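Local atomic coordinates of rhamnosidase B (Bacillus sp., PDB entry 2OKX), a protein that hydrolyses alpha-L-rhamnosyl linkages as a family 78 glycoside hydrolase, releasing L-rhamnose from glycosides. Residues R20-G28 against W129-S139; D579-N587 against F802-A810. All coordinates share one frame; numbering follows the deposited sequence. Where two conformers were deposited one is given.

How the contacts relate
The two contacts lie in different parts of one long chain and do not touch: their centres are 43 Å apart, on opposite sides of the centre of the chain, and their nearest atoms about 25 Å apart. They come in series. Contact 1 closes first, pairing strand 22-31 with strand 130-133 in the seven-stranded antiparallel sheet near the N-terminus. Contact 2 follows, packing helix 577-590 against helix 801-813 in the six-hairpin glycosidase domain, built round an (alpha/alpha)6 barrel. They share no sheet or helix. Contact 1 thus belongs to the beta-rich N-terminal part, and contact 2 to the helical domain that in this family carries the catalytic site.

Contact 1: R20-G28 against W129-S139; sequences RNEWRCFRG and WRTERLGGQRS
Antiparallel strand pairing within a seven-stranded sheet, in the beta-rich N-terminal part of this rhamnosidase, joins Arg24-Arg27 to Arg130-Arg133. Cys25 with Glu132 and Arg27 with Arg130 are the hydrogen-bonded pairs, and past Arg133 the chain is still held by Leu134 N on Trp23 O (2.8 Å). Between the pairs sits Thr131. Its OG1 donates to Cys25 O (2.8 Å), an oxygen that Glu132 N reaches from the opposite face of the carbonyl plane, and accepts a nearly straight bond from Arg24 NH1 (3.1 Å, 168°) lying in the guanidinium plane. A bend at chi3 (-70°) brings the Arg24 head to this hydroxyl, while NE forms a salt bridge with Glu22 OE1 (3.3 Å) and Trp12 adds a cation-pi contact. Replacing Arg24 by methionine would probably leave Thr131 OG1 without this donor and Glu22 OE1 without the positive charge beside it. Gln137 CG rides over one face of the Trp23 ring, whose edge atom CE3 meets Leu134 CD2 (3.6 Å). At the far end Gly28 CA lies over the six-membered ring of Trp129, 3.7 Å from its centroid, in a CH-pi contact.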
loop_
_atom_site.group_PDB
_atom_site.type_symbol
_atom_site.label_atom_id
_atom_site.label_comp_id
_atom_site.label_asym_id
_atom_site.label_seq_id
_atom_site.Cartn_x
_atom_site.Cartn_y
_atom_site.Cartn_z
ATOM N N ARG A 20 15.160 -15.969 4.805
ATOM C CA ARG A 20 14.039 -15.130 5.203
ATOM C C ARG A 20 14.520 -13.830 5.832
ATOM O O ARG A 20 15.412 -13.835 6.684
ATOM C CB ARG A 20 13.160 -15.861 6.223
ATOM C CG ARG A 20 12.020 -15.008 6.801
ATOM C CD ARG A 20 11.539 -15.585 8.127
ATOM N NE ARG A 20 10.473 -14.816 8.775
ATOM C CZ ARG A 20 9.187 -14.862 8.431
ATOM N NH1 ARG A 20 8.781 -15.636 7.428
ATOM N NH2 ARG A 20 8.295 -14.164 9.122
ATOM N N ASN A 21 13.931 -12.721 5.396
ATOM C CA ASN A 21 14.233 -11.411 5.966
ATOM C C ASN A 21 15.715 -11.210 6.285
ATOM O O ASN A 21 16.079 -10.978 7.432
ATOM C CB ASN A 21 13.395 -11.248 7.240
ATOM C CG ASN A 21 13.488 -9.857 7.847
ATOM O OD1 ASN A 21 13.148 -9.659 9.015
ATOM N ND2 ASN A 21 13.933 -8.893 7.062
ATOM N N GLU A 22 16.568 -11.289 5.269
ATOM C CA GLU A 22 17.997 -11.106 5.485
ATOM C C GLU A 22 18.551 -9.905 4.736
ATOM O O GLU A 22 18.333 -9.755 3.537
ATOM C CB GLU A 22 18.772 -12.361 5.055
ATOM C CG GLU A 22 20.287 -12.234 5.214
ATOM C CD GLU A 22 21.035 -13.501 4.829
ATOM O OE1 GLU A 22 21.618 -13.553 3.719
ATOM O OE2 GLU A 22 21.028 -14.450 5.641
ATOM N N TRP A 23 19.269 -9.050 5.456
ATOM C CA TRP A 23 19.888 -7.876 4.854
ATOM C C TRP A 23 21.375 -8.195 4.708
ATOM O O TRP A 23 22.058 -8.484 5.689
ATOM C CB TRP A 23 19.665 -6.650 5.747
ATOM C CG TRP A 23 18.215 -6.229 5.815
ATOM C CD1 TRP A 23 17.142 -6.885 5.271
ATOM C CD2 TRP A 23 17.686 -5.060 6.455
ATOM N NE1 TRP A 23 15.981 -6.195 5.532
ATOM C CE2 TRP A 23 16.286 -5.073 6.257
ATOM C CE3 TRP A 23 18.258 -4.003 7.176
ATOM C CZ2 TRP A 23 15.448 -4.066 6.755
ATOM C CZ3 TRP A 23 17.423 -3.002 7.672
ATOM C CH2 TRP A 23 16.034 -3.042 7.457
ATOM N N ARG A 24 21.867 -8.158 3.475
ATOM C CA ARG A 24 23.261 -8.486 3.200
ATOM C C ARG A 24 24.041 -7.362 2.524
ATOM O O ARG A 24 23.549 -6.716 1.600
ATOM C CB ARG A 24 23.306 -9.754 2.342
ATOM C CG ARG A 24 24.685 -10.171 1.857
ATOM C CD ARG A 24 24.612 -11.547 1.198
ATOM N NE ARG A 24 24.370 -12.599 2.180
ATOM C CZ ARG A 24 25.292 -13.074 3.014
ATOM N NH1 ARG A 24 26.530 -12.595 2.987
ATOM N NH2 ARG A 24 24.975 -14.025 3.883
ATOM N N CYS A 25 25.269 -7.150 2.994
ATOM C CA CYS A 25 26.153 -6.114 2.467
ATOM C C CYS A 25 27.110 -6.646 1.408
ATOM O O CYS A 25 27.567 -7.787 1.484
ATOM C CB CYS A 25 26.990 -5.508 3.596
ATOM S SG CYS A 25 26.058 -4.871 5.000
ATOM N N PHE A 26 27.414 -5.803 0.424
ATOM C CA PHE A 26 28.346 -6.153 -0.639
ATOM C C PHE A 26 29.303 -4.987 -0.858
ATOM O O PHE A 26 28.904 -3.823 -0.777
ATOM C CB PHE A 26 27.612 -6.458 -1.950
ATOM C CG PHE A 26 26.765 -7.698 -1.901
ATOM C CD1 PHE A 26 25.452 -7.647 -1.438
ATOM C CD2 PHE A 26 27.285 -8.924 -2.309
ATOM C CE1 PHE A 26 24.671 -8.797 -1.382
ATOM C CE2 PHE A 26 26.514 -10.081 -2.258
ATOM C CZ PHE A 26 25.204 -10.018 -1.793
ATOM N N ARG A 27 30.567 -5.304 -1.122
ATOM C CA ARG A 27 31.586 -4.290 -1.367
ATOM C C ARG A 27 32.436 -4.671 -2.569
ATOM O O ARG A 27 32.856 -5.821 -2.713
ATOM C CB ARG A 27 32.491 -4.112 -0.143
ATOM C CG ARG A 27 31.865 -3.328 1.008
ATOM C CD ARG A 27 32.789 -3.301 2.215
ATOM N NE ARG A 27 34.087 -2.710 1.896
ATOM C CZ ARG A 27 34.331 -1.405 1.861
ATOM N NH1 ARG A 27 33.366 -0.535 2.130
ATOM N NH2 ARG A 27 35.544 -0.966 1.546
ATOM N N GLY A 28 32.676 -3.695 -3.434
ATOM C CA GLY A 28 33.482 -3.919 -4.615
ATOM C C GLY A 28 34.295 -2.670 -4.885
ATOM O O GLY A 28 33.788 -1.557 -4.758
ATOM N N TRP A 129 34.117 -9.700 -5.301
ATOM C CA TRP A 129 33.454 -8.835 -4.333
ATOM C C TRP A 129 33.378 -9.498 -2.965
ATOM O O TRP A 129 33.441 -10.722 -2.852
ATOM C CB TRP A 129 32.042 -8.489 -4.814
ATOM C CG TRP A 129 32.007 -7.470 -5.912
ATOM C CD1 TRP A 129 32.752 -7.467 -7.055
ATOM C CD2 TRP A 129 31.155 -6.320 -5.984
ATOM N NE1 TRP A 129 32.419 -6.386 -7.837
ATOM C CE2 TRP A 129 31.440 -5.665 -7.203
ATOM C CE3 TRP A 129 30.178 -5.779 -5.138
ATOM C CZ2 TRP A 129 30.780 -4.494 -7.599
ATOM C CZ3 TRP A 129 29.521 -4.615 -5.531
ATOM C CH2 TRP A 129 29.828 -3.987 -6.751
ATOM N N ARG A 130 33.240 -8.677 -1.929
ATOM C CA ARG A 130 33.150 -9.151 -0.552
ATOM C C ARG A 130 31.700 -9.040 -0.091
ATOM O O ARG A 130 30.954 -8.185 -0.577
ATOM C CB ARG A 130 34.022 -8.288 0.356
ATOM C CG ARG A 130 35.472 -8.173 -0.079
ATOM C CD ARG A 130 36.297 -9.334 0.431
ATOM N NE ARG A 130 37.725 -9.096 0.241
ATOM C CZ ARG A 130 38.683 -9.790 0.846
ATOM N NH1 ARG A 130 38.366 -10.770 1.682
ATOM N NH2 ARG A 130 39.957 -9.499 0.623
ATOM N N THR A 131 31.309 -9.892 0.852
ATOM C CA THR A 131 29.945 -9.870 1.368
ATOM C C THR A 131 29.825 -10.441 2.776
ATOM O O THR A 131 30.543 -11.370 3.152
ATOM C CB THR A 131 28.985 -10.649 0.445
ATOM O OG1 THR A 131 27.655 -10.584 0.974
ATOM C CG2 THR A 131 29.409 -12.108 0.336
ATOM N N GLU A 132 28.909 -9.864 3.548
ATOM C CA GLU A 132 28.626 -10.276 4.921
ATOM C C GLU A 132 27.229 -9.763 5.264
ATOM O O GLU A 132 26.786 -8.753 4.715
ATOM C CB GLU A 132 29.627 -9.657 5.907
ATOM C CG GLU A 132 31.050 -10.202 5.840
ATOM C CD GLU A 132 31.167 -11.642 6.315
ATOM O OE1 GLU A 132 30.718 -11.937 7.445
ATOM O OE2 GLU A 132 31.715 -12.478 5.562
ATOM N N ARG A 133 26.529 -10.454 6.156
ATOM C CA ARG A 133 25.202 -10.001 6.545
ATOM C C ARG A 133 25.364 -8.692 7.297
ATOM O O ARG A 133 26.406 -8.451 7.912
ATOM C CB ARG A 133 24.517 -11.017 7.462
ATOM C CG ARG A 133 23.903 -12.207 6.754
ATOM C CD ARG A 133 22.912 -12.893 7.675
ATOM N NE ARG A 133 21.877 -11.959 8.115
ATOM C CZ ARG A 133 20.985 -12.220 9.065
ATOM N NH1 ARG A 133 20.994 -13.392 9.685
ATOM N NH2 ARG A 133 20.089 -11.304 9.397
ATOM N N LEU A 134 24.341 -7.843 7.246
ATOM C CA LEU A 134 24.390 -6.583 7.972
ATOM C C LEU A 134 24.411 -6.942 9.451
ATOM O O LEU A 134 23.490 -7.590 9.953
ATOM C CB LEU A 134 23.153 -5.737 7.669
ATOM C CG LEU A 134 23.064 -4.395 8.402
ATOM C CD1 LEU A 134 24.157 -3.462 7.898
ATOM C CD2 LEU A 134 21.691 -3.774 8.165
ATOM N N GLY A 135 25.466 -6.526 10.144
ATOM C CA GLY A 135 25.584 -6.830 11.557
ATOM C C GLY A 135 24.450 -6.306 12.420
ATOM O O GLY A 135 24.035 -5.155 12.283
ATOM N N GLY A 136 23.944 -7.157 13.307
ATOM C CA GLY A 136 22.873 -6.752 14.197
ATOM C C GLY A 136 21.459 -6.843 13.644
ATOM O O GLY A 136 20.499 -6.716 14.400
ATOM N N GLN A 137 21.317 -7.057 12.340
ATOM C CA GLN A 137 19.991 -7.156 11.739
ATOM C C GLN A 137 19.386 -8.521 12.044
ATOM O O GLN A 137 19.865 -9.543 11.557
ATOM C CB GLN A 137 20.073 -6.935 10.231
ATOM C CG GLN A 137 18.710 -6.903 9.548
ATOM C CD GLN A 137 18.308 -8.241 8.960
ATOM O OE1 GLN A 137 17.135 -8.613 8.976
ATOM N NE2 GLN A 137 19.277 -8.961 8.414
ATOM N N ARG A 138 18.331 -8.526 12.853
ATOM C CA ARG A 138 17.661 -9.760 13.256
ATOM C C ARG A 138 16.696 -10.279 12.198
ATOM O O ARG A 138 15.700 -9.627 11.877
ATOM C CB ARG A 138 16.901 -9.537 14.563
ATOM C CG ARG A 138 17.726 -8.895 15.672
ATOM C CD ARG A 138 19.082 -9.576 15.850
ATOM N NE ARG A 138 19.766 -9.130 17.064
ATOM C CZ ARG A 138 21.064 -9.303 17.302
ATOM N NH1 ARG A 138 21.834 -9.913 16.408
ATOM N NH2 ARG A 138 21.592 -8.867 18.436
ATOM N N SER A 139 16.990 -11.464 11.669
ATOM C CA SER A 139 16.157 -12.069 10.641
ATOM C C SER A 139 14.839 -12.627 11.161
ATOM O O SER A 139 14.058 -13.183 10.389
ATOM C CB SER A 139 16.931 -13.168 9.912
ATOM O OG SER A 139 17.929 -12.608 9.078
HETATM O O HOH W 1 11.580 -12.538 10.042
HETATM O O HOH W 2 19.470 -14.710 7.589
HETATM O O HOH W 3 29.186 -13.914 3.998
#

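Contact 2: D579-N587 against F802-A810; sequences DSRNEALVN and FMSFFYYEA
Phe805 and Asn582 have the most surface buried where helices 579-587 and 802-810 cross at 60°, and Arg581 comes next. The Phe805 side chain is a knob in the hole formed by Arg581, Asn582, Leu585 and Val586. CG anti to the backbone N (chi1 -166°) carries its ring toward the other helix, where the Asn582 side chain, pointing the opposite way, stacks its amide over one face, planes 15° apart and CG of Asn582 offset toward the rim. The amide nitrogen ND2 lies close to Phe805 CG (3.4 Å) and also approaches Phe802 CD2 (3.4 Å). At its other end OD1 accepts from Arg581 NH2 (3.1 Å), a bond that fixes the rotation of the amide. Leu585 CD1 touches Phe805 CZ (3.8 Å) and also covers the centre of one face of the Arg581 guanidinium. That guanidinium grips Glu809 end-on, NH1 to OE2 (2.8 Å) and NH2 to OE1 (3.0 Å), so NH2 serves two acceptors, one on each helix. OE2 is met on its syn side, whereas OE1 is approached from above the carboxylate plane. The charge of Arg581 has a second partner in Glu639 of helix 627-644, which also packs Phe632 against Phe802 and Phe806. Phe805 meets Phe871 of helix 868-876 edge-to-face, and helix 764-772 places Leu772 against Phe806 and Glu809, all within the helical barrel.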
loop_
_atom_site.group_PDB
_atom_site.type_symbol
_atom_site.label_atom_id
_atom_site.label_comp_id
_atom_site.label_asym_id
_atom_site.label_seq_id
_atom_site.Cartn_x
_atom_site.Cartn_y
_atom_site.Cartn_z
ATOM N N ASP A 579 -7.751 1.196 -8.403
ATOM C CA ASP A 579 -7.452 2.506 -7.836
ATOM C C ASP A 579 -6.730 3.408 -8.837
ATOM O O ASP A 579 -7.026 4.602 -8.940
ATOM C CB ASP A 579 -6.559 2.373 -6.593
ATOM C CG ASP A 579 -7.140 1.454 -5.531
ATOM O OD1 ASP A 579 -7.042 1.803 -4.332
ATOM O OD2 ASP A 579 -7.670 0.381 -5.883
ATOM N N SER A 580 -5.783 2.826 -9.568
ATOM C CA SER A 580 -4.973 3.576 -10.520
ATOM C C SER A 580 -5.724 4.344 -11.605
ATOM O O SER A 580 -5.214 5.340 -12.107
ATOM C CB SER A 580 -3.944 2.651 -11.179
ATOM O OG SER A 580 -4.548 1.826 -12.157
ATOM N N ARG A 581 -6.910 3.887 -11.987
ATOM C CA ARG A 581 -7.664 4.600 -13.017
ATOM C C ARG A 581 -7.994 6.012 -12.533
ATOM O O ARG A 581 -7.741 6.992 -13.237
ATOM C CB ARG A 581 -8.951 3.851 -13.373
ATOM C CG ARG A 581 -9.778 4.519 -14.476
ATOM C CD ARG A 581 -10.829 5.471 -13.911
ATOM N NE ARG A 581 -11.505 6.226 -14.966
ATOM C CZ ARG A 581 -12.615 6.942 -14.786
ATOM N NH1 ARG A 581 -13.161 7.596 -15.805
ATOM N NH2 ARG A 581 -13.186 6.999 -13.591
ATOM N N ASN A 582 -8.544 6.115 -11.327
ATOM C CA ASN A 582 -8.887 7.420 -10.774
ATOM C C ASN A 582 -7.625 8.204 -10.440
ATOM O O ASN A 582 -7.540 9.402 -10.700
ATOM C CB ASN A 582 -9.740 7.267 -9.512
ATOM C CG ASN A 582 -11.150 6.786 -9.810
ATOM O OD1 ASN A 582 -11.525 6.578 -10.965
ATOM N ND2 ASN A 582 -11.940 6.611 -8.759
ATOM N N GLU A 583 -6.641 7.521 -9.864
ATOM C CA GLU A 583 -5.397 8.173 -9.494
ATOM C C GLU A 583 -4.701 8.790 -10.706
ATOM O O GLU A 583 -4.112 9.860 -10.601
ATOM C CB GLU A 583 -4.466 7.180 -8.792
ATOM C CG GLU A 583 -5.049 6.614 -7.501
ATOM C CD GLU A 583 -4.166 5.541 -6.879
ATOM O OE1 GLU A 583 -3.844 4.561 -7.579
ATOM O OE2 GLU A 583 -3.801 5.674 -5.691
ATOM N N ALA A 584 -4.783 8.128 -11.857
ATOM C CA ALA A 584 -4.144 8.652 -13.062
ATOM C C ALA A 584 -4.801 9.961 -13.487
ATOM O O ALA A 584 -4.117 10.928 -13.813
ATOM C CB ALA A 584 -4.227 7.622 -14.206
ATOM N N LEU A 585 -6.129 9.986 -13.498
ATOM C CA LEU A 585 -6.855 11.192 -13.892
ATOM C C LEU A 585 -6.560 12.371 -12.970
ATOM O O LEU A 585 -6.367 13.497 -13.436
ATOM C CB LEU A 585 -8.360 10.927 -13.912
ATOM C CG LEU A 585 -8.855 9.955 -14.990
ATOM C CD1 LEU A 585 -10.334 9.689 -14.786
ATOM C CD2 LEU A 585 -8.598 10.538 -16.372
ATOM N N VAL A 586 -6.545 12.129 -11.662
ATOM C CA VAL A 586 -6.247 13.210 -10.728
ATOM C C VAL A 586 -4.833 13.703 -11.013
ATOM O O VAL A 586 -4.575 14.906 -11.063
ATOM C CB VAL A 586 -6.337 12.735 -9.273
ATOM C CG1 VAL A 586 -5.960 13.865 -8.330
ATOM C CG2 VAL A 586 -7.750 12.256 -8.983
ATOM N N ASN A 587 -3.926 12.757 -11.215
ATOM C CA ASN A 587 -2.537 13.071 -11.523
ATOM C C ASN A 587 -2.419 13.985 -12.749
ATOM O O ASN A 587 -1.628 14.929 -12.752
ATOM C CB ASN A 587 -1.761 11.773 -11.768
ATOM C CG ASN A 587 -0.587 11.962 -12.705
ATOM O OD1 ASN A 587 0.373 12.663 -12.388
ATOM N ND2 ASN A 587 -0.664 11.339 -13.880
ATOM N N PHE A 802 -14.177 6.617 -3.401
ATOM C CA PHE A 802 -13.820 5.925 -4.637
ATOM C C PHE A 802 -15.069 5.886 -5.505
ATOM O O PHE A 802 -15.043 6.260 -6.679
ATOM C CB PHE A 802 -13.364 4.495 -4.324
ATOM C CG PHE A 802 -13.204 3.621 -5.543
ATOM C CD1 PHE A 802 -13.862 2.397 -5.622
ATOM C CD2 PHE A 802 -12.377 4.006 -6.594
ATOM C CE1 PHE A 802 -13.697 1.565 -6.733
ATOM C CE2 PHE A 802 -12.204 3.182 -7.709
ATOM C CZ PHE A 802 -12.866 1.959 -7.777
ATOM N N MET A 803 -16.164 5.425 -4.909
ATOM C CA MET A 803 -17.440 5.339 -5.601
ATOM C C MET A 803 -17.947 6.753 -5.883
ATOM O O MET A 803 -18.602 6.990 -6.896
ATOM C CB MET A 803 -18.443 4.566 -4.738
ATOM C CG MET A 803 -19.787 4.290 -5.401
ATOM S SD MET A 803 -19.682 3.326 -6.934
ATOM C CE MET A 803 -20.704 4.349 -8.018
ATOM N N SER A 804 -17.638 7.691 -4.988
ATOM C CA SER A 804 -18.054 9.080 -5.180
ATOM C C SER A 804 -17.526 9.609 -6.513
ATOM O O SER A 804 -18.185 10.408 -7.176
ATOM C CB SER A 804 -17.529 9.970 -4.045
ATOM O OG SER A 804 -18.250 9.769 -2.840
ATOM N N PHE A 805 -16.338 9.157 -6.903
ATOM C CA PHE A 805 -15.726 9.601 -8.156
ATOM C C PHE A 805 -16.645 9.290 -9.333
ATOM O O PHE A 805 -16.898 10.150 -10.182
ATOM C CB PHE A 805 -14.373 8.909 -8.363
ATOM C CG PHE A 805 -13.524 9.534 -9.441
ATOM C CD1 PHE A 805 -13.924 9.503 -10.774
ATOM C CD2 PHE A 805 -12.313 10.142 -9.119
ATOM C CE1 PHE A 805 -13.130 10.067 -11.776
ATOM C CE2 PHE A 805 -11.510 10.709 -10.108
ATOM C CZ PHE A 805 -11.917 10.672 -11.441
ATOM N N PHE A 806 -17.135 8.058 -9.383
ATOM C CA PHE A 806 -18.029 7.641 -10.455
ATOM C C PHE A 806 -19.334 8.428 -10.363
ATOM O O PHE A 806 -19.920 8.797 -11.380
ATOM C CB PHE A 806 -18.290 6.132 -10.361
ATOM C CG PHE A 806 -17.057 5.294 -10.573
ATOM C CD1 PHE A 806 -16.401 5.299 -11.798
ATOM C CD2 PHE A 806 -16.540 4.514 -9.542
ATOM C CE1 PHE A 806 -15.242 4.539 -11.997
ATOM C CE2 PHE A 806 -15.384 3.751 -9.729
ATOM C CZ PHE A 806 -14.734 3.764 -10.956
ATOM N N TYR A 807 -19.774 8.700 -9.141
ATOM C CA TYR A 807 -21.001 9.459 -8.922
ATOM C C TYR A 807 -20.855 10.873 -9.494
ATOM O O TYR A 807 -21.785 11.405 -10.111
ATOM C CB TYR A 807 -21.309 9.510 -7.422
ATOM C CG TYR A 807 -22.513 10.344 -7.039
ATOM C CD1 TYR A 807 -23.742 10.184 -7.685
ATOM C CD2 TYR A 807 -22.427 11.278 -6.014
ATOM C CE1 TYR A 807 -24.853 10.939 -7.312
ATOM C CE2 TYR A 807 -23.527 12.034 -5.632
ATOM C CZ TYR A 807 -24.735 11.860 -6.285
ATOM O OH TYR A 807 -25.816 12.608 -5.894
ATOM N N TYR A 808 -19.686 11.475 -9.299
ATOM C CA TYR A 808 -19.441 12.822 -9.809
ATOM C C TYR A 808 -19.390 12.820 -11.337
ATOM O O TYR A 808 -19.833 13.773 -11.980
ATOM C CB TYR A 808 -18.142 13.397 -9.227
ATOM C CG TYR A 808 -18.158 13.553 -7.712
ATOM C CD1 TYR A 808 -19.360 13.601 -7.003
ATOM C CD2 TYR A 808 -16.967 13.663 -6.990
ATOM C CE1 TYR A 808 -19.375 13.751 -5.603
ATOM C CE2 TYR A 808 -16.971 13.814 -5.599
ATOM C CZ TYR A 808 -18.175 13.857 -4.914
ATOM O OH TYR A 808 -18.178 14.010 -3.543
ATOM N N GLU A 809 -18.849 11.757 -11.924
ATOM C CA GLU A 809 -18.799 11.676 -13.379
ATOM C C GLU A 809 -20.238 11.661 -13.894
ATOM O O GLU A 809 -20.541 12.233 -14.945
ATOM C CB GLU A 809 -18.057 10.415 -13.835
ATOM C CG GLU A 809 -16.535 10.503 -13.714
ATOM C CD GLU A 809 -15.822 9.292 -14.304
ATOM O OE1 GLU A 809 -15.914 8.191 -13.719
ATOM O OE2 GLU A 809 -15.171 9.440 -15.358
ATOM N N ALA A 810 -21.122 11.015 -13.138
ATOM C CA ALA A 810 -22.532 10.943 -13.496
ATOM C C ALA A 810 -23.185 12.318 -13.350
ATOM O O ALA A 810 -23.975 12.726 -14.207
ATOM C CB ALA A 810 -23.255 9.920 -12.610
#